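Local coordinates for Lmo0135 protein (Listeria monocytogenes EGD-e, PDB 5ISU), which serves as the extracellular substrate-binding protein of an ABC transporter, probably capturing peptides for uptake into the cell, at residues L73-K78 with F135-V140; D94-T99 with K149-I154; E265-L270 with K389-S394; S339-V344 with T370-P375. All blocks are in the same frame, centred on the assembly; numbering follows the deposited sequence.

Contact 1 (L73-K78 with F135-V140)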
loop_
_atom_site.group_PDB
_atom_site.type_symbol
_atom_site.label_atom_id
_atom_site.label_comp_id
_atom_site.label_asym_id
_atom_site.label_seq_id
_atom_site.Cartn_x
_atom_site.Cartn_y
_atom_site.Cartn_z
ATOM N N LEU A 73 27.015 5.959 1.197
ATOM C CA LEU A 73 26.676 6.597 2.474
ATOM C C LEU A 73 26.126 8.006 2.323
ATOM O O LEU A 73 25.532 8.508 3.261
ATOM C CB LEU A 73 27.901 6.656 3.400
ATOM C CG LEU A 73 28.511 5.334 3.841
ATOM C CD1 LEU A 73 29.710 5.627 4.734
ATOM C CD2 LEU A 73 27.486 4.462 4.550
ATOM N N THR A 74 26.326 8.645 1.167
ATOM C CA THR A 74 25.861 10.016 0.959
ATOM C C THR A 74 24.889 10.171 -0.228
ATOM O O THR A 74 25.240 9.905 -1.376
ATOM C CB THR A 74 27.062 10.965 0.787
ATOM O OG1 THR A 74 27.940 10.834 1.916
ATOM C CG2 THR A 74 26.603 12.418 0.689
ATOM N N TYR A 75 23.668 10.605 0.076
ATOM C CA TYR A 75 22.624 10.835 -0.913
ATOM C C TYR A 75 22.413 12.343 -1.042
ATOM O O TYR A 75 22.061 13.004 -0.082
ATOM C CB TYR A 75 21.310 10.159 -0.482
ATOM C CG TYR A 75 21.340 8.638 -0.491
ATOM C CD1 TYR A 75 22.103 7.922 0.422
ATOM C CD2 TYR A 75 20.560 7.919 -1.384
ATOM C CE1 TYR A 75 22.124 6.524 0.410
ATOM C CE2 TYR A 75 20.567 6.530 -1.400
ATOM C CZ TYR A 75 21.345 5.832 -0.503
ATOM O OH TYR A 75 21.335 4.447 -0.533
ATOM N N THR A 76 22.607 12.871 -2.238
ATOM C CA THR A 76 22.446 14.287 -2.496
ATOM C C THR A 76 21.236 14.532 -3.384
ATOM O O THR A 76 21.168 14.025 -4.512
ATOM C CB THR A 76 23.692 14.838 -3.201
ATOM O OG1 THR A 76 24.842 14.596 -2.391
ATOM C CG2 THR A 76 23.571 16.323 -3.447
ATOM N N VAL A 77 20.292 15.327 -2.880
ATOM C CA VAL A 77 19.076 15.682 -3.612
ATOM C C VAL A 77 19.110 17.165 -3.998
ATOM O O VAL A 77 19.296 18.031 -3.137
ATOM C CB VAL A 77 17.801 15.460 -2.748
ATOM C CG1 VAL A 77 16.544 15.847 -3.523
ATOM C CG2 VAL A 77 17.707 14.017 -2.279
ATOM N N LYS A 78 18.929 17.440 -5.287
ATOM C CA LYS A 78 18.857 18.804 -5.810
ATOM C C LYS A 78 17.379 19.105 -6.076
ATOM O O LYS A 78 16.704 18.321 -6.730
ATOM C CB LYS A 78 19.617 18.925 -7.133
ATOM C CG LYS A 78 21.145 18.980 -7.073
ATOM C CD LYS A 78 21.655 20.299 -6.505
ATOM C CE LYS A 78 23.110 20.571 -6.889
ATOM N NZ LYS A 78 24.080 19.508 -6.497
ATOM N N PHE A 135 22.135 14.014 2.536
ATOM C CA PHE A 135 21.866 13.029 3.571
ATOM C C PHE A 135 23.129 12.198 3.740
ATOM O O PHE A 135 23.707 11.748 2.751
ATOM C CB PHE A 135 20.763 12.035 3.167
ATOM C CG PHE A 135 19.390 12.634 2.982
ATOM C CD1 PHE A 135 18.986 13.099 1.746
ATOM C CD2 PHE A 135 18.481 12.644 4.026
ATOM C CE1 PHE A 135 17.706 13.605 1.553
ATOM C CE2 PHE A 135 17.203 13.152 3.852
ATOM C CZ PHE A 135 16.812 13.638 2.612
ATOM N N THR A 136 23.535 11.984 4.982
ATOM C CA THR A 136 24.710 11.185 5.288
ATOM C C THR A 136 24.286 10.048 6.216
ATOM O O THR A 136 23.906 10.285 7.365
ATOM C CB THR A 136 25.818 12.040 5.919
ATOM O OG1 THR A 136 25.242 12.928 6.884
ATOM C CG2 THR A 136 26.520 12.878 4.853
ATOM N N LEU A 137 24.314 8.823 5.689
ATOM C CA LEU A 137 23.934 7.635 6.449
ATOM C C LEU A 137 25.078 7.172 7.284
ATOM O O LEU A 137 26.221 7.331 6.865
ATOM C CB LEU A 137 23.591 6.469 5.516
ATOM C CG LEU A 137 22.375 6.602 4.626
ATOM C CD1 LEU A 137 22.244 5.358 3.768
ATOM C CD2 LEU A 137 21.137 6.805 5.464
ATOM N N PRO A 138 24.782 6.546 8.440
ATOM C CA PRO A 138 25.834 5.994 9.327
ATOM C C PRO A 138 26.456 4.700 8.762
ATOM O O PRO A 138 27.649 4.467 8.910
ATOM C CB PRO A 138 25.088 5.728 10.641
ATOM C CG PRO A 138 23.647 5.560 10.243
ATOM C CD PRO A 138 23.434 6.424 9.033
ATOM N N THR A 139 25.632 3.872 8.127
ATOM C CA THR A 139 26.074 2.626 7.495
ATOM C C THR A 139 25.325 2.488 6.183
ATOM O O THR A 139 24.399 3.267 5.903
ATOM C CB THR A 139 25.842 1.400 8.402
ATOM O OG1 THR A 139 24.571 1.522 9.047
ATOM C CG2 THR A 139 26.905 1.317 9.469
ATOM N N VAL A 140 25.722 1.520 5.365
ATOM C CA VAL A 140 25.076 1.336 4.067
ATOM C C VAL A 140 23.612 0.896 4.255
ATOM O O VAL A 140 23.316 0.128 5.167
ATOM C CB VAL A 140 25.857 0.327 3.200
ATOM C CG1 VAL A 140 25.152 0.103 1.867
ATOM C CG2 VAL A 140 27.285 0.824 2.972
#
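Tyr75 and Phe135 form the hydrogen-bonded pair of an antiparallel strand pairing in which strand 74-79 runs beside strand 132-136, inside a five-stranded antiparallel sheet. Each residue uses both its backbone N-H and its C=O on the other: Tyr75 N donates to Phe135 O at 2.9 Å, and Phe135 N returns a nearly straight bond to Tyr75 O at 2.8 Å. Two residues on, past the end of strand 132-136, Leu137 N still donates to Leu73 O at 2.7 Å, nearly along the C=O axis. The outward polar groups turn to other partners. Thr74 N is taken by the hydroxyl of Ser69, Leu73 N by Asp71, and the backbone of Thr136 by Lys124 on the next strand.

Thr74 and Thr136, the non-hydrogen-bonded pair, lie side by side on one face. On the other, Tyr75 and Phe135 each meet Phe144 of helix 144-148 edge-to-face, and the CB atoms of the two residues lie 4.1 Å apart. Leu137 CD1 comes obliquely to Tyr75 CE1 at 3.6 Å. After Pro138 the chain turns round the Leu73 side chain: its CG stands anti to the carbonyl carbon (chi1 -62°), and from there CD2 rests 3.4 Å from Thr139 C.

Contact 2 (D94-T99 with K149-I154)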
loop_
_atom_site.group_PDB
_atom_site.type_symbol
_atom_site.label_atom_id
_atom_site.label_comp_id
_atom_site.label_asym_id
_atom_site.label_seq_id
_atom_site.Cartn_x
_atom_site.Cartn_y
_atom_site.Cartn_z
ATOM N N ASP A 94 15.710 23.838 3.443
ATOM C CA ASP A 94 15.405 24.010 4.870
ATOM C C ASP A 94 14.109 23.297 5.284
ATOM O O ASP A 94 13.986 22.865 6.424
ATOM C CB ASP A 94 15.330 25.492 5.245
ATOM C CG ASP A 94 16.692 26.182 5.245
ATOM O OD1 ASP A 94 17.725 25.522 5.034
ATOM O OD2 ASP A 94 16.723 27.407 5.475
ATOM N N ASP A 95 13.145 23.193 4.360
ATOM C CA ASP A 95 11.892 22.488 4.626
ATOM C C ASP A 95 12.148 20.970 4.662
ATOM O O ASP A 95 11.616 20.256 5.518
ATOM C CB ASP A 95 10.855 22.823 3.562
ATOM C CG ASP A 95 10.411 24.264 3.619
ATOM O OD1 ASP A 95 9.894 24.676 4.685
ATOM O OD2 ASP A 95 10.535 24.965 2.582
ATOM N N VAL A 96 12.982 20.489 3.745
ATOM C CA VAL A 96 13.336 19.072 3.705
ATOM C C VAL A 96 14.057 18.704 4.993
ATOM O O VAL A 96 13.697 17.736 5.637
ATOM C CB VAL A 96 14.217 18.734 2.487
ATOM C CG1 VAL A 96 14.602 17.257 2.496
ATOM C CG2 VAL A 96 13.488 19.099 1.187
ATOM N N VAL A 97 15.058 19.499 5.370
ATOM C CA VAL A 97 15.821 19.274 6.603
ATOM C C VAL A 97 14.902 19.282 7.810
ATOM O O VAL A 97 15.005 18.405 8.684
ATOM C CB VAL A 97 16.908 20.350 6.810
ATOM C CG1 VAL A 97 17.596 20.195 8.171
ATOM C CG2 VAL A 97 17.940 20.298 5.695
ATOM N N PHE A 98 14.027 20.285 7.868
ATOM C CA PHE A 98 13.090 20.393 8.972
ATOM C C PHE A 98 12.160 19.186 9.028
ATOM O O PHE A 98 11.867 18.679 10.110
ATOM C CB PHE A 98 12.259 21.690 8.898
ATOM C CG PHE A 98 11.071 21.681 9.812
ATOM C CD1 PHE A 98 11.215 21.986 11.152
ATOM C CD2 PHE A 98 9.823 21.308 9.341
ATOM C CE1 PHE A 98 10.133 21.947 12.005
ATOM C CE2 PHE A 98 8.729 21.257 10.186
ATOM C CZ PHE A 98 8.884 21.577 11.523
ATOM N N THR A 99 11.696 18.728 7.876
ATOM C CA THR A 99 10.779 17.582 7.865
ATOM C C THR A 99 11.441 16.318 8.435
ATOM O O THR A 99 10.845 15.629 9.269
ATOM C CB THR A 99 10.195 17.284 6.473
ATOM O OG1 THR A 99 9.549 18.458 5.941
ATOM C CG2 THR A 99 9.170 16.167 6.578
ATOM N N LYS A 149 12.297 8.435 -2.266
ATOM C CA LYS A 149 11.278 8.438 -3.337
ATOM C C LYS A 149 9.821 8.418 -2.855
ATOM O O LYS A 149 8.921 8.457 -3.681
ATOM C CB LYS A 149 11.456 7.233 -4.258
ATOM C CG LYS A 149 12.808 7.077 -4.899
ATOM C CD LYS A 149 13.142 8.153 -5.889
ATOM C CE LYS A 149 14.376 7.729 -6.666
ATOM N NZ LYS A 149 14.731 8.743 -7.687
ATOM N N THR A 150 9.596 8.308 -1.546
ATOM C CA THR A 150 8.244 8.309 -0.957
ATOM C C THR A 150 8.132 9.427 0.100
ATOM O O THR A 150 7.340 9.331 1.037
ATOM C CB THR A 150 7.902 6.928 -0.312
ATOM O OG1 THR A 150 8.882 6.585 0.695
ATOM C CG2 THR A 150 7.862 5.815 -1.366
ATOM N N PHE A 151 8.868 10.521 -0.122
ATOM C CA PHE A 151 8.974 11.618 0.818
ATOM C C PHE A 151 8.259 12.916 0.398
ATOM O O PHE A 151 8.558 13.497 -0.665
ATOM C CB PHE A 151 10.464 11.920 1.006
ATOM C CG PHE A 151 10.757 12.810 2.165
ATOM C CD1 PHE A 151 10.973 12.270 3.415
ATOM C CD2 PHE A 151 10.822 14.179 2.014
ATOM C CE1 PHE A 151 11.237 13.078 4.507
ATOM C CE2 PHE A 151 11.094 14.995 3.095
ATOM C CZ PHE A 151 11.309 14.437 4.348
ATOM N N PHE A 152 7.360 13.381 1.270
ATOM C CA PHE A 152 6.596 14.627 1.075
ATOM C C PHE A 152 7.049 15.626 2.143
ATOM O O PHE A 152 6.850 15.372 3.322
ATOM C CB PHE A 152 5.082 14.389 1.251
ATOM C CG PHE A 152 4.462 13.468 0.227
ATOM C CD1 PHE A 152 4.599 12.095 0.331
ATOM C CD2 PHE A 152 3.678 13.980 -0.810
ATOM C CE1 PHE A 152 4.000 11.243 -0.604
ATOM C CE2 PHE A 152 3.087 13.145 -1.750
ATOM C CZ PHE A 152 3.245 11.770 -1.643
ATOM N N PRO A 153 7.669 16.752 1.747
ATOM C CA PRO A 153 8.066 17.682 2.788
ATOM C C PRO A 153 6.907 18.490 3.367
ATOM O O PRO A 153 5.845 18.640 2.722
ATOM C CB PRO A 153 9.054 18.616 2.074
ATOM C CG PRO A 153 8.733 18.509 0.643
ATOM C CD PRO A 153 8.239 17.110 0.438
ATOM N N ILE A 154 7.101 18.951 4.607
ATOM C CA ILE A 154 6.129 19.837 5.274
ATOM C C ILE A 154 6.789 21.218 5.441
ATOM O O ILE A 154 7.993 21.344 5.297
ATOM C CB ILE A 154 5.547 19.242 6.581
ATOM C CG1 ILE A 154 6.617 19.007 7.658
ATOM C CG2 ILE A 154 4.843 17.933 6.266
ATOM C CD1 ILE A 154 6.043 18.506 8.974
#
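Thr99 and Asp95, one turn apart on helix 93-104, face the extended but irregular backbone of Pro153 and Ile154, and the chains come nearest at Val96 and Pro153, whose CA atoms are 5.5 Å apart. A buried threonine hydroxyl joins them. Thr99 OG1 stands anti to its own carbonyl carbon (chi1 -55°), where it gives its proton to Asp95 O of the same helix at 2.8 Å and accepts an almost straight bond from Ile154 N, also 2.8 Å long. Asp95 O thus holds two donors, Thr99 N and Thr99 OG1, which reach it from opposite faces of its carbonyl plane.

The methyl branch does the apolar work: Thr99 CG2 lies 3.5 Å from Phe151 CZ, the two side chains running past one another in opposing senses. Val96 CG1 also meets this ring, obliquely, at CE2. Farther along, Ile154 CG1 approaches the edge of the Phe98 ring at CE2, 4.0 Å away, the side chains crossing at about a right angle.

The carboxylate of Asp95 is engaged by Lys156 N, Thr92 N and Trp85 NE1, so it ties the start of helix 156-159 to helix 93-104, whose Val97 packs on strand 121-129.

Contact 3 (E265-L270 with K389-S394)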
loop_
_atom_site.group_PDB
_atom_site.type_symbol
_atom_site.label_atom_id
_atom_site.label_comp_id
_atom_site.label_asym_id
_atom_site.label_seq_id
_atom_site.Cartn_x
_atom_site.Cartn_y
_atom_site.Cartn_z
ATOM N N GLU A 265 1.196 -21.112 12.589
ATOM C CA GLU A 265 2.074 -22.113 13.193
ATOM C C GLU A 265 1.986 -22.221 14.729
ATOM O O GLU A 265 2.655 -23.065 15.312
ATOM C CB GLU A 265 3.515 -21.937 12.722
ATOM C CG GLU A 265 3.628 -22.095 11.214
ATOM C CD GLU A 265 5.056 -22.105 10.695
ATOM O OE1 GLU A 265 5.977 -22.496 11.441
ATOM O OE2 GLU A 265 5.247 -21.766 9.502
ATOM N N ASN A 266 1.194 -21.364 15.379
ATOM C CA ASN A 266 0.968 -21.511 16.830
ATOM C C ASN A 266 0.071 -22.746 17.088
ATOM O O ASN A 266 0.073 -23.290 18.194
ATOM C CB ASN A 266 0.374 -20.251 17.471
ATOM C CG ASN A 266 1.384 -19.116 17.593
ATOM O OD1 ASN A 266 2.600 -19.321 17.464
ATOM N ND2 ASN A 266 0.885 -17.911 17.877
ATOM N N GLN A 267 -0.697 -23.169 16.073
ATOM C CA GLN A 267 -1.486 -24.397 16.180
ATOM C C GLN A 267 -0.498 -25.514 15.862
ATOM O O GLN A 267 0.110 -25.500 14.804
ATOM C CB GLN A 267 -2.678 -24.437 15.208
ATOM C CG GLN A 267 -3.794 -23.455 15.549
ATOM C CD GLN A 267 -5.126 -23.822 14.904
ATOM O OE1 GLN A 267 -5.188 -24.664 14.009
ATOM N NE2 GLN A 267 -6.203 -23.194 15.369
ATOM N N PRO A 268 -0.307 -26.470 16.790
ATOM C CA PRO A 268 0.682 -27.533 16.545
ATOM C C PRO A 268 0.610 -28.213 15.163
ATOM O O PRO A 268 1.642 -28.389 14.527
ATOM C CB PRO A 268 0.399 -28.539 17.662
ATOM C CG PRO A 268 -0.202 -27.734 18.760
ATOM C CD PRO A 268 -0.949 -26.602 18.113
ATOM N N ALA A 269 -0.587 -28.561 14.699
ATOM C CA ALA A 269 -0.732 -29.265 13.413
ATOM C C ALA A 269 -0.108 -28.544 12.201
ATOM O O ALA A 269 0.495 -29.188 11.346
ATOM C CB ALA A 269 -2.198 -29.580 13.142
ATOM N N LEU A 270 -0.233 -27.217 12.147
ATOM C CA LEU A 270 0.320 -26.418 11.041
ATOM C C LEU A 270 1.852 -26.211 11.059
ATOM O O LEU A 270 2.396 -25.533 10.170
ATOM C CB LEU A 270 -0.393 -25.074 10.968
ATOM C CG LEU A 270 -1.873 -25.243 10.637
ATOM C CD1 LEU A 270 -2.606 -23.955 10.947
ATOM C CD2 LEU A 270 -2.074 -25.683 9.185
ATOM N N LYS A 389 0.478 -14.296 20.106
ATOM C CA LYS A 389 0.365 -15.512 20.920
ATOM C C LYS A 389 -0.917 -16.288 20.621
ATOM O O LYS A 389 -1.104 -17.393 21.137
ATOM C CB LYS A 389 0.381 -15.142 22.397
ATOM C CG LYS A 389 1.646 -14.411 22.835
ATOM C CD LYS A 389 1.441 -13.669 24.141
ATOM C CE LYS A 389 0.491 -12.487 23.967
ATOM N NZ LYS A 389 0.349 -11.710 25.225
ATOM N N ASN A 390 -1.782 -15.719 19.779
ATOM C CA ASN A 390 -3.087 -16.322 19.468
ATOM C C ASN A 390 -2.995 -17.559 18.574
ATOM O O ASN A 390 -2.289 -17.561 17.563
ATOM C CB ASN A 390 -4.004 -15.266 18.837
ATOM C CG ASN A 390 -5.448 -15.740 18.697
ATOM O OD1 ASN A 390 -5.741 -16.693 17.962
ATOM N ND2 ASN A 390 -6.368 -15.042 19.363
ATOM N N ALA A 391 -3.731 -18.601 18.971
ATOM C CA ALA A 391 -3.802 -19.877 18.245
ATOM C C ALA A 391 -5.259 -20.298 17.979
ATOM O O ALA A 391 -5.547 -21.490 17.820
ATOM C CB ALA A 391 -3.074 -20.964 19.022
ATOM N N ASP A 392 -6.171 -19.327 17.937
ATOM C CA ASP A 392 -7.580 -19.618 17.647
ATOM C C ASP A 392 -7.777 -19.925 16.174
ATOM O O ASP A 392 -8.518 -20.837 15.820
ATOM C CB ASP A 392 -8.475 -18.432 18.006
ATOM C CG ASP A 392 -8.454 -18.100 19.479
ATOM O OD1 ASP A 392 -7.948 -18.908 20.299
ATOM O OD2 ASP A 392 -8.970 -17.019 19.817
ATOM N N TYR A 393 -7.097 -19.162 15.324
ATOM C CA TYR A 393 -7.230 -19.315 13.877
ATOM C C TYR A 393 -6.204 -20.280 13.304
ATOM O O TYR A 393 -5.037 -20.246 13.663
ATOM C CB TYR A 393 -7.129 -17.945 13.163
ATOM C CG TYR A 393 -5.769 -17.222 13.237
ATOM C CD1 TYR A 393 -5.438 -16.421 14.334
ATOM C CD2 TYR A 393 -4.853 -17.296 12.186
ATOM C CE1 TYR A 393 -4.226 -15.749 14.405
ATOM C CE2 TYR A 393 -3.641 -16.616 12.242
ATOM C CZ TYR A 393 -3.331 -15.850 13.364
ATOM O OH TYR A 393 -2.134 -15.171 13.451
ATOM N N SER A 394 -6.659 -21.158 12.421
ATOM C CA SER A 394 -5.757 -22.069 11.736
ATOM C C SER A 394 -5.269 -21.303 10.513
ATOM O O SER A 394 -4.089 -21.321 10.167
ATOM C CB SER A 394 -6.484 -23.341 11.300
ATOM O OG SER A 394 -7.282 -23.855 12.350
HETATM O O HOH W 1 -8.750 -24.307 15.102
#
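Gln267 reaches across from one loop and uses both ends of its carboxamide on the other, a feature more striking here than any contact between hydrocarbons. Its chain is extended beyond CG (chi2 -160°), which carries the amide group to the backbone of Ala391 and the hydroxyl of Ser394. NE2 donates to Ala391 O at 3.1 Å; the acceptor lies in the plane of the amide, although NE2 itself stands well above the carbonyl plane of Ala391. OE1 accepts from Ser394 OG at 2.8 Å. A water closes a small circuit, taking a proton from Gln267 NE2 at 2.8 Å and giving one to Ser394 OG at 3.2 Å.

Asn266, the residue before it, works through its amide nitrogen: ND2 donates to Asn390 O over 3.2 Å, again from above the carbonyl plane, and also serves Arg388 O, its stronger partner. CB of Asn266 touches CB of Ala391 at 3.8 Å. Beside the Gln267 amide, Leu270 CD1 lies close to Ser394 O, 3.1 Å away. The 389-394 loop keeps its own shape through an Asx turn, in which Asn390 OD1 accepts from Asp392 N at 2.7 Å.

Neither segment forms a regular helix or strand; they link strand 248-263 to helix 273-281 and helix 378-385 to strand 395-400. The chemistry implies that two irregular loops are matched through amides set against backbone carbonyls, and that Ser394 OG, which gives its proton to Gln267, is left to accept from Thr343 N and the water.

Contact 4 (S339-V344 with T370-P375)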
loop_
_atom_site.group_PDB
_atom_site.type_symbol
_atom_site.label_atom_id
_atom_site.label_comp_id
_atom_site.label_asym_id
_atom_site.label_seq_id
_atom_site.Cartn_x
_atom_site.Cartn_y
_atom_site.Cartn_z
ATOM N N SER A 339 -9.761 -36.201 12.185
ATOM C CA SER A 339 -10.806 -36.069 13.212
ATOM C C SER A 339 -10.931 -34.617 13.671
ATOM O O SER A 339 -12.032 -34.139 13.957
ATOM C CB SER A 339 -10.449 -36.915 14.442
ATOM O OG SER A 339 -10.214 -38.260 14.093
ATOM N N GLN A 340 -9.784 -33.937 13.750
ATOM C CA GLN A 340 -9.714 -32.546 14.171
ATOM C C GLN A 340 -10.158 -31.617 13.036
ATOM O O GLN A 340 -10.000 -31.934 11.851
ATOM C CB GLN A 340 -8.298 -32.216 14.625
ATOM C CG GLN A 340 -8.158 -30.870 15.310
ATOM C CD GLN A 340 -6.793 -30.682 15.945
ATOM O OE1 GLN A 340 -5.795 -31.253 15.490
ATOM N NE2 GLN A 340 -6.737 -29.874 17.000
ATOM N N LYS A 341 -10.692 -30.461 13.420
ATOM C CA LYS A 341 -11.247 -29.484 12.492
ATOM C C LYS A 341 -10.433 -28.194 12.509
ATOM O O LYS A 341 -9.945 -27.780 13.560
ATOM C CB LYS A 341 -12.710 -29.228 12.882
ATOM C CG LYS A 341 -13.565 -30.499 12.822
ATOM C CD LYS A 341 -14.850 -30.428 13.635
ATOM C CE LYS A 341 -15.886 -29.486 13.054
ATOM N NZ LYS A 341 -17.109 -29.443 13.907
ATOM N N LEU A 342 -10.281 -27.578 11.336
ATOM C CA LEU A 342 -9.515 -26.338 11.197
ATOM C C LEU A 342 -10.435 -25.156 11.014
ATOM O O LEU A 342 -11.552 -25.303 10.520
ATOM C CB LEU A 342 -8.548 -26.417 10.017
ATOM C CG LEU A 342 -7.441 -27.468 10.105
ATOM C CD1 LEU A 342 -6.577 -27.405 8.851
ATOM C CD2 LEU A 342 -6.591 -27.273 11.361
ATOM N N THR A 343 -9.950 -23.982 11.407
ATOM C CA THR A 343 -10.716 -22.752 11.324
ATOM C C THR A 343 -10.099 -21.737 10.357
ATOM O O THR A 343 -8.873 -21.551 10.324
ATOM C CB THR A 343 -10.847 -22.091 12.716
ATOM O OG1 THR A 343 -9.545 -21.897 13.296
ATOM C CG2 THR A 343 -11.678 -22.965 13.653
ATOM N N VAL A 344 -10.953 -21.106 9.550
ATOM C CA VAL A 344 -10.516 -20.033 8.654
ATOM C C VAL A 344 -11.191 -18.756 9.138
ATOM O O VAL A 344 -12.416 -18.668 9.189
ATOM C CB VAL A 344 -10.799 -20.305 7.166
ATOM C CG1 VAL A 344 -12.263 -20.673 6.914
ATOM C CG2 VAL A 344 -10.376 -19.103 6.320
ATOM N N THR A 370 -11.398 -31.180 7.288
ATOM C CA THR A 370 -12.612 -30.413 7.607
ATOM C C THR A 370 -12.242 -28.986 8.012
ATOM O O THR A 370 -11.460 -28.787 8.948
ATOM C CB THR A 370 -13.417 -31.067 8.751
ATOM O OG1 THR A 370 -13.676 -32.437 8.433
ATOM C CG2 THR A 370 -14.747 -30.339 8.980
ATOM N N LEU A 371 -12.812 -28.004 7.313
ATOM C CA LEU A 371 -12.549 -26.593 7.586
ATOM C C LEU A 371 -13.837 -25.906 8.017
ATOM O O LEU A 371 -14.857 -26.032 7.345
ATOM C CB LEU A 371 -12.008 -25.904 6.328
ATOM C CG LEU A 371 -11.544 -24.447 6.467
ATOM C CD1 LEU A 371 -10.262 -24.391 7.270
ATOM C CD2 LEU A 371 -11.333 -23.788 5.107
ATOM N N ASP A 372 -13.779 -25.182 9.133
ATOM C CA ASP A 372 -14.922 -24.443 9.673
ATOM C C ASP A 372 -14.741 -22.969 9.378
ATOM O O ASP A 372 -13.709 -22.401 9.727
ATOM C CB ASP A 372 -14.996 -24.594 11.198
ATOM C CG ASP A 372 -15.346 -26.003 11.649
ATOM O OD1 ASP A 372 -16.195 -26.668 11.007
ATOM O OD2 ASP A 372 -14.804 -26.421 12.693
ATOM N N LEU A 373 -15.742 -22.343 8.762
ATOM C CA LEU A 373 -15.688 -20.905 8.470
ATOM C C LEU A 373 -15.997 -20.123 9.718
ATOM O O LEU A 373 -16.954 -20.433 10.423
ATOM C CB LEU A 373 -16.674 -20.501 7.370
ATOM C CG LEU A 373 -16.210 -20.737 5.944
ATOM C CD1 LEU A 373 -15.744 -22.164 5.734
ATOM C CD2 LEU A 373 -17.341 -20.371 4.993
ATOM N N LYS A 374 -15.188 -19.104 9.989
ATOM C CA LYS A 374 -15.394 -18.290 11.162
ATOM C C LYS A 374 -15.292 -16.822 10.746
ATOM O O LYS A 374 -14.308 -16.154 11.030
ATOM C CB LYS A 374 -14.404 -18.685 12.275
ATOM C CG LYS A 374 -14.951 -18.519 13.698
ATOM C CD LYS A 374 -16.216 -19.363 13.902
ATOM C CE LYS A 374 -16.686 -19.439 15.344
ATOM N NZ LYS A 374 -15.791 -20.273 16.191
ATOM N N PRO A 375 -16.327 -16.320 10.051
ATOM C CA PRO A 375 -16.323 -14.913 9.658
ATOM C C PRO A 375 -16.371 -14.050 10.911
ATOM O O PRO A 375 -17.081 -14.411 11.865
ATOM C CB PRO A 375 -17.628 -14.766 8.866
ATOM C CG PRO A 375 -18.534 -15.814 9.407
ATOM C CD PRO A 375 -17.662 -16.939 9.894
#
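Leu342 and Leu371, Thr343 and Asp372, Val344 and Leu373 pair in parallel register between strands 341-347 and 370-376, the two strands of a beta-alpha-beta unit joined through helix 351-365. Four backbone bonds run between them, among them Leu342 N to Thr370 O, practically straight at 178°, and a short one from Asp372 N to Leu342 O of 2.6 Å.

On the face of Leu342, Val344, Leu371 and Leu373 the side chains fit together. Leu371 holds CG anti to the backbone N (chi1 -174°), and from it CD1 touches Leu342 CB at 3.8 Å while CD2 meets Val344 CG1 at 3.7 Å. Val344 makes this possible by placing CG1 between its backbone N and carbonyl carbon (chi1 52°), and the two side chains cross at about a right angle. The same CG1 lies 4.0 Å from Leu373 CD1. Beyond them, Leu360 and Leu358 of the connecting helix pack against Leu371 and Leu373.

On the opposite face Lys341 bends at chi3, bringing CE to 3.3 Å from Asp372 OD2. NZ remains 4.0 Å from that oxygen, a long salt bridge. The pairing therefore rests mainly on backbone bonds and leucine–valine packing, with the charged pair probably adding a modest attraction.

Overall arrangement
Contacts 1 and 2 share one part of the fold, with Phe135 CZ packing on Val96 CG1, while contacts 3 and 4 form a second group; about 28 Å or more separates the nearest atoms of the two groups. Contact 2 is the buried one, and a single hydroxyl serves it amid apolar side chains. The other three are partly buried. Contacts 1 and 4 are both strand pairings, antiparallel and parallel respectively, held by backbone bonds, whereas contact 3 matches two loops through side-chain amides. Contact 4 is nested within the loop that contact 3 closes, and Ser394 and Asp392 meet Thr343 there, so that strand 341-347 is bonded to the 389-394 loop as well as to strand 370-376.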